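Local coordinates for protein oxygenase-reductase (PDB 4OSP) that acts through this C-terminal short-chain dehydrogenase/reductase domain as an NADPH-binding ketoreductase that reduces the C-6 ketone of angucyclinones on the urdamycin pathway, at residues I28-A33 with D55-T60; L42-C47 with F69-E74; A108-G113 with D125-V130; A176-T181 with V195-P200. All coordinates share one frame; numbering follows the deposited sequence.

Contact 1. Residues I28-A33 with D55-T60; sequences IGRATA and DETVAT
R30 crosses to the helix of E56 and T57 because its chain is extended: CG stands anti to the backbone N (chi1 -180°), and the run on to NE is stretched out. T57 answers with OG1 anti to its carbonyl carbon (chi1 -50°), which sets the hydroxyl beneath the passing arginine. The two side chains run alongside one another, pointing opposite ways. T57 OG1 comes over one face of the guanidinium, toward its rim, 3.8 Å from R30 NE. No hydrogen bond joins this pair; the hydroxyl makes weak bonds to A53 O and S24 O instead.

E56 meets the edge of the same group. Its methylene CG lies 3.4 Å from R30 NH2, while the carboxylate makes a long salt bridge, R30 NH2 to E56 OE1 at 3.7 Å, with the two planes turned 60° apart. The ion pair is loose, and much of the approach is the arginine nitrogen against the aliphatic part of the glutamate. R26, an NADP-binding residue, brings a like charge close to R30 NH1, a repulsion that E56 may partly offset. Deeper down, the methyls A33 CB and T57 CG2 meet at 4.3 Å.

The segment axes lie 10.3 Å apart, a wide spacing that the long arginine spans. I28 and G29 finish the glycine-rich nucleotide-binding motif of the Rossmann fold. Beneath the pair runs strand 42-47, where A33 rests on V43 and T57 on V45, while I28, A31 and T32 pack against helix 231-242.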
loop_
_atom_site.group_PDB
_atom_site.type_symbol
_atom_site.label_atom_id
_atom_site.label_comp_id
_atom_site.label_asym_id
_atom_site.label_seq_id
_atom_site.Cartn_x
_atom_site.Cartn_y
_atom_site.Cartn_z
ATOM N N ILE B 28 -22.344 11.240 -7.495
ATOM C CA ILE B 28 -20.942 11.509 -7.880
ATOM C C ILE B 28 -20.769 11.696 -9.394
ATOM O O ILE B 28 -20.112 12.643 -9.836
ATOM C CB ILE B 28 -19.978 10.410 -7.353
ATOM C CG1 ILE B 28 -19.799 10.536 -5.832
ATOM C CG2 ILE B 28 -18.623 10.483 -8.056
ATOM C CD1 ILE B 28 -19.340 9.254 -5.151
ATOM N N GLY B 29 -21.370 10.811 -10.186
ATOM C CA GLY B 29 -21.321 10.940 -11.645
ATOM C C GLY B 29 -21.817 12.300 -12.097
ATOM O O GLY B 29 -21.117 13.033 -12.826
ATOM N N ARG B 30 -23.021 12.649 -11.645
ATOM C CA ARG B 30 -23.647 13.927 -11.981
ATOM C C ARG B 30 -22.729 15.118 -11.700
ATOM O O ARG B 30 -22.498 15.944 -12.578
ATOM C CB ARG B 30 -24.991 14.079 -11.246
ATOM C CG ARG B 30 -25.723 15.371 -11.536
ATOM C CD ARG B 30 -27.087 15.422 -10.865
ATOM N NE ARG B 30 -27.979 16.333 -11.587
ATOM C CZ ARG B 30 -29.310 16.206 -11.656
ATOM N NH1 ARG B 30 -29.924 15.205 -11.020
ATOM N NH2 ARG B 30 -30.031 17.083 -12.364
ATOM N N ALA B 31 -22.195 15.194 -10.484
ATOM C CA ALA B 31 -21.340 16.322 -10.093
ATOM C C ALA B 31 -20.042 16.360 -10.903
ATOM O O ALA B 31 -19.523 17.452 -11.226
ATOM C CB ALA B 31 -21.040 16.275 -8.606
ATOM N N THR B 32 -19.519 15.176 -11.226
ATOM C CA THR B 32 -18.317 15.071 -12.045
ATOM C C THR B 32 -18.566 15.645 -13.433
ATOM O O THR B 32 -17.778 16.481 -13.918
ATOM C CB THR B 32 -17.822 13.614 -12.162
ATOM O OG1 THR B 32 -17.501 13.111 -10.857
ATOM C CG2 THR B 32 -16.583 13.543 -13.046
ATOM N N ALA B 33 -19.667 15.213 -14.059
ATOM C CA ALA B 33 -20.056 15.747 -15.362
ATOM C C ALA B 33 -20.191 17.277 -15.305
ATOM O O ALA B 33 -19.691 17.994 -16.187
ATOM C CB ALA B 33 -21.347 15.096 -15.859
ATOM N N ASP B 55 -31.072 14.112 -19.095
ATOM C CA ASP B 55 -31.384 15.402 -19.707
ATOM C C ASP B 55 -31.381 16.548 -18.699
ATOM O O ASP B 55 -31.106 17.692 -19.053
ATOM C CB ASP B 55 -32.719 15.332 -20.459
ATOM C CG ASP B 55 -32.637 14.460 -21.696
ATOM O OD1 ASP B 55 -31.552 14.408 -22.313
ATOM O OD2 ASP B 55 -33.647 13.818 -22.052
ATOM N N GLU B 56 -31.657 16.232 -17.441
ATOM C CA GLU B 56 -31.590 17.227 -16.369
ATOM C C GLU B 56 -30.147 17.706 -16.100
ATOM O O GLU B 56 -29.900 18.916 -15.935
ATOM C CB GLU B 56 -32.222 16.677 -15.099
ATOM C CG GLU B 56 -32.775 17.748 -14.169
ATOM C CD GLU B 56 -33.568 17.168 -12.994
ATOM O OE1 GLU B 56 -33.509 15.929 -12.766
ATOM O OE2 GLU B 56 -34.255 17.957 -12.297
ATOM N N THR B 57 -29.202 16.762 -16.067
ATOM C CA THR B 57 -27.785 17.088 -15.928
ATOM C C THR B 57 -27.327 17.959 -17.086
ATOM O O THR B 57 -26.612 18.960 -16.900
ATOM C CB THR B 57 -26.912 15.823 -15.937
ATOM O OG1 THR B 57 -27.431 14.870 -15.000
ATOM C CG2 THR B 57 -25.463 16.171 -15.578
ATOM N N VAL B 58 -27.734 17.557 -18.287
ATOM C CA VAL B 58 -27.410 18.287 -19.503
ATOM C C VAL B 58 -27.935 19.717 -19.398
ATOM O O VAL B 58 -27.194 20.681 -19.645
ATOM C CB VAL B 58 -27.966 17.554 -20.749
ATOM C CG1 VAL B 58 -27.968 18.463 -21.976
ATOM C CG2 VAL B 58 -27.156 16.299 -21.008
ATOM N N ALA B 59 -29.196 19.846 -18.987
ATOM C CA ALA B 59 -29.816 21.159 -18.782
ATOM C C ALA B 59 -29.030 22.002 -17.775
ATOM O O ALA B 59 -28.775 23.185 -18.011
ATOM C CB ALA B 59 -31.268 21.005 -18.346
ATOM N N THR B 60 -28.625 21.391 -16.664
ATOM C CA THR B 60 -27.876 22.114 -15.639
ATOM C C THR B 60 -26.547 22.628 -16.185
ATOM O O THR B 60 -26.148 23.776 -15.912
ATOM C CB THR B 60 -27.624 21.233 -14.412
ATOM O OG1 THR B 60 -28.880 20.792 -13.890
ATOM C CG2 THR B 60 -26.857 22.008 -13.328
#

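Contact 2. Residues L42-C47 with F69-E74; sequences LVAVHC and FSVLAE
A44 and F69, V45 and S70, H46 and V71, and C47 and L72 pair in parallel register. Backbone hydrogen bonds form the frame: V43 O, F69 O, V45 O, V71 O and C47 O each receive an amide from the other segment. The shortest include V45 N to F69 O at 2.8 Å, whereas A73 N to C47 O, at 3.2 Å, carries the ladder past the end of the second strand.

One side-chain hydrogen bond reinforces this end. H46 NE2 gives its proton to A73 O at 2.7 Å, with the oxygen near the ring plane and the nitrogen on a carbonyl lone pair. G23 N, of the NADP site, bonds to ND1, and the imidazole is thus gripped at both nitrogens.

Apolar contacts gather around F69. Its CG sits between the backbone N and the carbonyl carbon (chi1 65°), a crowded position that swings the ring across toward strand 42-47, where it lies against A44. A44 CB forms a CH-pi contact over its face, 4.2 Å from the ring centroid, and L42 CD1 reaches the edge at F69 CD1, 4.1 Å away.

Strands 42-47 and 67-72 belong to a beta-alpha-beta unit of the Rossmann sheet. A44, F69 and V71 face helix 80-96; on the other face, V45, S70 and L72 meet the connecting helix 51-63, whose R51 and D55 bond S70 OG. Strand 18-21 flanks strand 42-47 on its far side.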
loop_
_atom_site.group_PDB
_atom_site.type_symbol
_atom_site.label_atom_id
_atom_site.label_comp_id
_atom_site.label_asym_id
_atom_site.label_seq_id
_atom_site.Cartn_x
_atom_site.Cartn_y
_atom_site.Cartn_z
ATOM N N LEU B 42 -16.803 19.436 -23.304
ATOM C CA LEU B 42 -18.076 18.906 -23.801
ATOM C C LEU B 42 -18.268 17.485 -23.269
ATOM O O LEU B 42 -17.433 16.600 -23.506
ATOM C CB LEU B 42 -18.141 18.940 -25.335
ATOM C CG LEU B 42 -19.173 17.982 -25.947
ATOM C CD1 LEU B 42 -20.593 18.474 -25.714
ATOM C CD2 LEU B 42 -18.924 17.759 -27.426
ATOM N N VAL B 43 -19.370 17.273 -22.560
ATOM C CA VAL B 43 -19.550 16.071 -21.756
ATOM C C VAL B 43 -20.713 15.226 -22.237
ATOM O O VAL B 43 -21.818 15.733 -22.462
ATOM C CB VAL B 43 -19.773 16.409 -20.260
ATOM C CG1 VAL B 43 -19.908 15.139 -19.429
ATOM C CG2 VAL B 43 -18.647 17.293 -19.726
ATOM N N ALA B 44 -20.455 13.931 -22.397
ATOM C CA ALA B 44 -21.506 12.968 -22.641
ATOM C C ALA B 44 -21.991 12.418 -21.311
ATOM O O ALA B 44 -21.251 11.751 -20.595
ATOM C CB ALA B 44 -21.006 11.850 -23.545
ATOM N N VAL B 45 -23.227 12.749 -20.965
ATOM C CA VAL B 45 -23.837 12.265 -19.745
ATOM C C VAL B 45 -24.487 10.945 -20.078
ATOM O O VAL B 45 -25.416 10.897 -20.882
ATOM C CB VAL B 45 -24.907 13.252 -19.222
ATOM C CG1 VAL B 45 -25.625 12.693 -17.996
ATOM C CG2 VAL B 45 -24.277 14.602 -18.912
ATOM N N HIS B 46 -23.977 9.872 -19.487
ATOM C CA HIS B 46 -24.537 8.548 -19.691
ATOM C C HIS B 46 -25.417 8.151 -18.540
ATOM O O HIS B 46 -25.152 8.518 -17.403
ATOM C CB HIS B 46 -23.430 7.501 -19.848
ATOM C CG HIS B 46 -23.905 6.091 -19.657
ATOM N ND1 HIS B 46 -23.912 5.466 -18.427
ATOM C CD2 HIS B 46 -24.410 5.195 -20.537
ATOM C CE1 HIS B 46 -24.390 4.244 -18.560
ATOM N NE2 HIS B 46 -24.692 4.050 -19.832
ATOM N N CYS B 47 -26.458 7.382 -18.844
ATOM C CA CYS B 47 -27.235 6.665 -17.838
ATOM C C CYS B 47 -27.747 5.367 -18.438
ATOM O O CYS B 47 -27.860 5.241 -19.661
ATOM C CB CYS B 47 -28.413 7.509 -17.330
ATOM S SG CYS B 47 -29.265 6.808 -15.882
ATOM N N PHE B 69 -24.397 16.387 -23.806
ATOM C CA PHE B 69 -25.503 15.619 -24.372
ATOM C C PHE B 69 -25.703 14.299 -23.627
ATOM O O PHE B 69 -24.772 13.782 -23.010
ATOM C CB PHE B 69 -25.324 15.394 -25.887
ATOM C CG PHE B 69 -24.135 14.531 -26.260
ATOM C CD1 PHE B 69 -22.858 15.082 -26.377
ATOM C CD2 PHE B 69 -24.303 13.178 -26.549
ATOM C CE1 PHE B 69 -21.772 14.297 -26.739
ATOM C CE2 PHE B 69 -23.217 12.389 -26.915
ATOM C CZ PHE B 69 -21.948 12.950 -27.010
ATOM N N SER B 70 -26.911 13.755 -23.677
ATOM C CA SER B 70 -27.172 12.497 -22.992
ATOM C C SER B 70 -26.939 11.263 -23.880
ATOM O O SER B 70 -26.984 11.334 -25.108
ATOM C CB SER B 70 -28.568 12.482 -22.359
ATOM O OG SER B 70 -29.581 12.560 -23.341
ATOM N N VAL B 71 -26.658 10.143 -23.227
ATOM C CA VAL B 71 -26.393 8.884 -23.894
ATOM C C VAL B 71 -27.045 7.771 -23.075
ATOM O O VAL B 71 -26.774 7.621 -21.882
ATOM C CB VAL B 71 -24.871 8.641 -24.024
ATOM C CG1 VAL B 71 -24.570 7.170 -24.240
ATOM C CG2 VAL B 71 -24.292 9.485 -25.152
ATOM N N LEU B 72 -27.918 7.012 -23.720
ATOM C CA LEU B 72 -28.618 5.911 -23.073
ATOM C C LEU B 72 -27.970 4.587 -23.458
ATOM O O LEU B 72 -27.768 4.304 -24.643
ATOM C CB LEU B 72 -30.090 5.914 -23.499
ATOM C CG LEU B 72 -31.145 5.306 -22.566
ATOM C CD1 LEU B 72 -31.003 5.845 -21.145
ATOM C CD2 LEU B 72 -32.548 5.586 -23.105
ATOM N N ALA B 73 -27.617 3.787 -22.455
ATOM C CA ALA B 73 -27.114 2.435 -22.696
ATOM C C ALA B 73 -27.040 1.661 -21.397
ATOM O O ALA B 73 -26.268 2.014 -20.502
ATOM C CB ALA B 73 -25.749 2.481 -23.360
ATOM N N GLU B 74 -27.848 0.613 -21.288
ATOM C CA GLU B 74 -27.855 -0.217 -20.098
ATOM C C GLU B 74 -26.550 -1.003 -20.008
ATOM O O GLU B 74 -26.216 -1.770 -20.911
ATOM C CB GLU B 74 -29.044 -1.181 -20.118
ATOM C CG GLU B 74 -29.332 -1.826 -18.765
ATOM C CD GLU B 74 -30.400 -2.909 -18.826
ATOM O OE1 GLU B 74 -31.183 -2.942 -19.808
ATOM O OE2 GLU B 74 -30.459 -3.733 -17.880
#

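Contact 3. Residues A108-G113 with D125-V130; sequences AGVMGG and DRLVAV
The Asn-Asn-Ala-Gly motif of short-chain dehydrogenases ends in A108 and G109, and the loop that follows it lies along helix 121-142, where V110 meets L127 and V130. The contact is apolar, with no hydrogen bond between the segments. V110 CG1 touches V130 CG1 at 4.2 Å, and its other methyl, CG2, touches L127 CD2 at the same 4.2 Å. The valine thus divides its two branches between residues one helical turn apart. Its torsion explains the division: CG1 lies anti to the carbonyl carbon and CG2 between the backbone N and that carbon (chi1 -51°).

L127 works mainly on the backbone. Its CD2 lies 3.2 Å from V110 O, a tight approach, and 3.8 Å from G112 N. V130 does likewise at the start of the loop, its CG1 standing 4.2 Å from G109 CA, with CG1 anti to the backbone N (chi1 174°).

Within the Rossmann fold this is the loop leaving strand 103-106, at the carboxyl edge of the parallel sheet, where the dinucleotide binds. G109 and R126 both belong to the NADP site, one from each segment. Polar bonds from outside fix the loop's course: N131 OD1 takes V110 N, and E167 takes the amides of G112 and G113. M111 turns from the helix toward Y170 of the family's Tyr-x-x-x-Lys motif. On the far side of helix 121-142, V128 packs on V128 of a second subunit, and D125 forms a salt bridge with K133 of that subunit.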
loop_
_atom_site.group_PDB
_atom_site.type_symbol
_atom_site.label_atom_id
_atom_site.label_comp_id
_atom_site.label_asym_id
_atom_site.label_seq_id
_atom_site.Cartn_x
_atom_site.Cartn_y
_atom_site.Cartn_z
ATOM N N ALA B 108 -19.887 4.490 -13.349
ATOM C CA ALA B 108 -21.061 3.650 -13.108
ATOM C C ALA B 108 -20.758 2.373 -12.309
ATOM O O ALA B 108 -19.736 1.709 -12.518
ATOM C CB ALA B 108 -21.759 3.311 -14.416
ATOM N N GLY B 109 -21.665 2.036 -11.403
ATOM C CA GLY B 109 -21.563 0.803 -10.639
ATOM C C GLY B 109 -22.792 0.574 -9.792
ATOM O O GLY B 109 -23.505 1.519 -9.459
ATOM N N VAL B 110 -23.058 -0.683 -9.453
ATOM C CA VAL B 110 -24.176 -0.997 -8.566
ATOM C C VAL B 110 -23.708 -1.814 -7.369
ATOM O O VAL B 110 -22.845 -2.686 -7.501
ATOM C CB VAL B 110 -25.344 -1.721 -9.294
ATOM C CG1 VAL B 110 -25.752 -0.967 -10.555
ATOM C CG2 VAL B 110 -24.986 -3.167 -9.616
ATOM N N MET B 111 -24.274 -1.519 -6.203
ATOM C CA MET B 111 -24.000 -2.299 -5.004
ATOM C C MET B 111 -24.859 -3.567 -4.924
ATOM O O MET B 111 -25.810 -3.733 -5.692
ATOM C CB MET B 111 -24.130 -1.429 -3.754
ATOM C CG MET B 111 -22.850 -0.667 -3.445
ATOM S SD MET B 111 -23.013 0.619 -2.199
ATOM C CE MET B 111 -23.152 2.088 -3.223
ATOM N N GLY B 112 -24.493 -4.472 -4.024
ATOM C CA GLY B 112 -25.193 -5.754 -3.887
ATOM C C GLY B 112 -26.281 -5.737 -2.825
ATOM O O GLY B 112 -27.385 -6.232 -3.058
ATOM N N GLY B 113 -25.960 -5.175 -1.658
ATOM C CA GLY B 113 -26.917 -5.034 -0.555
ATOM C C GLY B 113 -27.458 -6.360 -0.042
ATOM O O GLY B 113 -28.671 -6.544 0.066
ATOM N N ASP B 125 -22.671 -12.594 -11.012
ATOM C CA ASP B 125 -22.586 -12.297 -12.438
ATOM C C ASP B 125 -23.005 -10.860 -12.734
ATOM O O ASP B 125 -22.353 -10.164 -13.513
ATOM C CB ASP B 125 -23.465 -13.267 -13.232
ATOM C CG ASP B 125 -22.909 -14.683 -13.254
ATOM O OD1 ASP B 125 -21.806 -14.906 -12.724
ATOM O OD2 ASP B 125 -23.577 -15.582 -13.801
ATOM N N ARG B 126 -24.078 -10.415 -12.088
ATOM C CA ARG B 126 -24.632 -9.091 -12.341
ATOM C C ARG B 126 -23.642 -7.998 -11.924
ATOM O O ARG B 126 -23.387 -7.061 -12.684
ATOM C CB ARG B 126 -25.982 -8.927 -11.617
ATOM C CG ARG B 126 -26.506 -7.494 -11.535
ATOM C CD ARG B 126 -27.576 -7.213 -12.583
ATOM N NE ARG B 126 -27.461 -5.863 -13.148
ATOM C CZ ARG B 126 -27.809 -5.536 -14.394
ATOM N NH1 ARG B 126 -28.301 -6.455 -15.222
ATOM N NH2 ARG B 126 -27.661 -4.287 -14.822
ATOM N N LEU B 127 -23.080 -8.131 -10.725
ATOM C CA LEU B 127 -22.123 -7.156 -10.208
ATOM C C LEU B 127 -20.845 -7.103 -11.044
ATOM O O LEU B 127 -20.328 -6.023 -11.309
ATOM C CB LEU B 127 -21.788 -7.449 -8.746
ATOM C CG LEU B 127 -22.922 -7.262 -7.722
ATOM C CD1 LEU B 127 -22.802 -8.265 -6.587
ATOM C CD2 LEU B 127 -22.953 -5.848 -7.176
ATOM N N VAL B 128 -20.343 -8.270 -11.446
ATOM C CA VAL B 128 -19.167 -8.364 -12.310
ATOM C C VAL B 128 -19.430 -7.648 -13.633
ATOM O O VAL B 128 -18.693 -6.725 -14.005
ATOM C CB VAL B 128 -18.785 -9.836 -12.587
ATOM C CG1 VAL B 128 -17.784 -9.933 -13.734
ATOM C CG2 VAL B 128 -18.223 -10.488 -11.333
ATOM N N ALA B 129 -20.514 -8.054 -14.302
ATOM C CA ALA B 129 -20.900 -7.526 -15.609
ATOM C C ALA B 129 -20.930 -6.008 -15.623
ATOM O O ALA B 129 -20.468 -5.381 -16.589
ATOM C CB ALA B 129 -22.257 -8.086 -16.025
ATOM N N VAL B 130 -21.460 -5.420 -14.548
ATOM C CA VAL B 130 -21.619 -3.969 -14.455
ATOM C C VAL B 130 -20.361 -3.265 -13.938
ATOM O O VAL B 130 -19.961 -2.237 -14.480
ATOM C CB VAL B 130 -22.825 -3.569 -13.560
ATOM C CG1 VAL B 130 -22.867 -2.054 -13.356
ATOM C CG2 VAL B 130 -24.139 -4.057 -14.161
#

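Contact 4. Residues A176-T181 with V195-P200; sequences AMDQLT and VNSVGP
The flat carboxylate of D178 turns one oxygen, OD1, toward S197, whose OG lies 3.3 Å from it and clearly out of the carboxylate plane. OD1 has a surer partner in S156 OG, and OD2 faces R161 in a long, weak ion pair. The setting is a beta-alpha-beta unit of the Rossmann fold, in which helix 168-187 links strand 151-155 to strand 194-204. Here helix and strand run at 146° to each other, their axes 7.7 Å apart.

V195 and S197 point their beta carbons toward the helix. V195 CG1 packs against T181 CA at 3.8 Å and close to the T181 carbonyl oxygen. T181 splits its two branches: CG2, anti to the backbone N (chi1 -70° for OG1), approaches V195 O at 3.5 Å, while OG1 is aimed at the serine. N154 ND2, on the adjoining strand, bonds to the threonine hydroxyl as well. L180 and A176 pack on M172 of a second subunit. The closest approach between the two segments is hydroxyl to hydroxyl, T181 OG1 to S197 OG at 2.6 Å, a short hydrogen bond in which either may donate.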
loop_
_atom_site.group_PDB
_atom_site.type_symbol
_atom_site.label_atom_id
_atom_site.label_comp_id
_atom_site.label_asym_id
_atom_site.label_seq_id
_atom_site.Cartn_x
_atom_site.Cartn_y
_atom_site.Cartn_z
ATOM N N ALA B 176 -11.135 -5.338 -8.683
ATOM C CA ALA B 176 -10.905 -5.621 -10.093
ATOM C C ALA B 176 -10.681 -4.319 -10.863
ATOM O O ALA B 176 -9.769 -4.225 -11.695
ATOM C CB ALA B 176 -12.076 -6.401 -10.673
ATOM N N MET B 177 -11.489 -3.311 -10.549
ATOM C CA MET B 177 -11.403 -1.998 -11.181
ATOM C C MET B 177 -10.087 -1.251 -10.929
ATOM O O MET B 177 -9.579 -0.556 -11.820
ATOM C CB MET B 177 -12.603 -1.146 -10.761
ATOM C CG MET B 177 -12.359 0.356 -10.734
ATOM S SD MET B 177 -13.835 1.246 -11.244
ATOM C CE MET B 177 -13.748 0.997 -13.006
ATOM N N ASP B 178 -9.532 -1.398 -9.729
ATOM C CA ASP B 178 -8.217 -0.842 -9.422
ATOM C C ASP B 178 -7.087 -1.475 -10.240
ATOM O O ASP B 178 -6.080 -0.836 -10.529
ATOM C CB ASP B 178 -7.919 -0.975 -7.929
ATOM C CG ASP B 178 -8.792 -0.058 -7.077
ATOM O OD1 ASP B 178 -9.346 0.934 -7.623
ATOM O OD2 ASP B 178 -8.925 -0.331 -5.862
ATOM N N GLN B 179 -7.247 -2.737 -10.599
ATOM C CA GLN B 179 -6.259 -3.405 -11.419
ATOM C C GLN B 179 -6.237 -2.794 -12.816
ATOM O O GLN B 179 -5.156 -2.621 -13.408
ATOM C CB GLN B 179 -6.512 -4.914 -11.441
ATOM C CG GLN B 179 -6.203 -5.564 -10.101
ATOM C CD GLN B 179 -4.727 -5.444 -9.749
ATOM O OE1 GLN B 179 -3.856 -5.712 -10.579
ATOM N NE2 GLN B 179 -4.438 -5.030 -8.531
ATOM N N LEU B 180 -7.418 -2.409 -13.313
ATOM C CA LEU B 180 -7.516 -1.647 -14.556
ATOM C C LEU B 180 -6.566 -0.446 -14.555
ATOM O O LEU B 180 -5.844 -0.203 -15.520
ATOM C CB LEU B 180 -8.948 -1.146 -14.775
ATOM C CG LEU B 180 -9.989 -2.074 -15.396
ATOM C CD1 LEU B 180 -11.354 -1.392 -15.371
ATOM C CD2 LEU B 180 -9.614 -2.456 -16.826
ATOM N N THR B 181 -6.597 0.314 -13.472
ATOM C CA THR B 181 -5.757 1.492 -13.333
ATOM C C THR B 181 -4.276 1.121 -13.452
ATOM O O THR B 181 -3.538 1.720 -14.256
ATOM C CB THR B 181 -6.044 2.207 -11.982
ATOM O OG1 THR B 181 -7.342 2.820 -12.033
ATOM C CG2 THR B 181 -4.993 3.262 -11.673
ATOM N N VAL B 195 -3.779 7.127 -16.256
ATOM C CA VAL B 195 -4.844 6.254 -15.791
ATOM C C VAL B 195 -4.772 6.236 -14.261
ATOM O O VAL B 195 -3.774 5.816 -13.680
ATOM C CB VAL B 195 -4.690 4.805 -16.349
ATOM C CG1 VAL B 195 -5.976 4.018 -16.165
ATOM C CG2 VAL B 195 -4.311 4.819 -17.831
ATOM N N ASN B 196 -5.822 6.734 -13.614
ATOM C CA ASN B 196 -5.842 6.813 -12.162
ATOM C C ASN B 196 -7.176 6.360 -11.572
ATOM O O ASN B 196 -8.196 6.290 -12.266
ATOM C CB ASN B 196 -5.513 8.236 -11.700
ATOM C CG ASN B 196 -4.069 8.614 -11.961
ATOM O OD1 ASN B 196 -3.152 8.128 -11.288
ATOM N ND2 ASN B 196 -3.857 9.489 -12.930
ATOM N N SER B 197 -7.150 6.043 -10.288
ATOM C CA SER B 197 -8.347 5.660 -9.542
ATOM C C SER B 197 -8.635 6.739 -8.510
ATOM O O SER B 197 -7.719 7.369 -7.990
ATOM C CB SER B 197 -8.128 4.328 -8.830
ATOM O OG SER B 197 -8.320 3.240 -9.705
ATOM N N VAL B 198 -9.917 6.978 -8.261
ATOM C CA VAL B 198 -10.357 7.882 -7.215
ATOM C C VAL B 198 -11.288 7.089 -6.292
ATOM O O VAL B 198 -12.239 6.459 -6.760
ATOM C CB VAL B 198 -11.106 9.107 -7.798
ATOM C CG1 VAL B 198 -11.578 10.025 -6.676
ATOM C CG2 VAL B 198 -10.210 9.880 -8.760
ATOM N N GLY B 199 -10.986 7.091 -4.996
ATOM C CA GLY B 199 -11.766 6.339 -4.017
ATOM C C GLY B 199 -12.591 7.240 -3.117
ATOM O O GLY B 199 -12.043 7.974 -2.294
ATOM N N PRO B 200 -13.924 7.212 -3.281
ATOM C CA PRO B 200 -14.807 7.985 -2.396
ATOM C C PRO B 200 -14.885 7.363 -0.995
ATOM O O PRO B 200 -14.554 6.188 -0.815
ATOM C CB PRO B 200 -16.179 7.881 -3.077
ATOM C CG PRO B 200 -15.942 7.273 -4.426
ATOM C CD PRO B 200 -14.674 6.484 -4.314
#

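Contacts 1 and 2 interlock: their segments alternate along the chain, their centres lie 10 Å apart, and D55 OD1 meets S70 OG at 2.9 Å. Together they join consecutive helices and strands in the N-terminal part of the Rossmann domain. Contacts 3 and 4 follow in series, 16 Å apart between centres, on helices 121-142 and 168-187, which both face a second subunit. Contact 4 shares the parallel sheet with contact 2 but stands across the chain's centre, about 21 Å away between centres. I28 of contact 1 nevertheless packs on P200 of contact 4. NADP-binding residues occur in contacts 1, 2 and 3, so one cofactor cleft is assembled from successive beta-alpha elements.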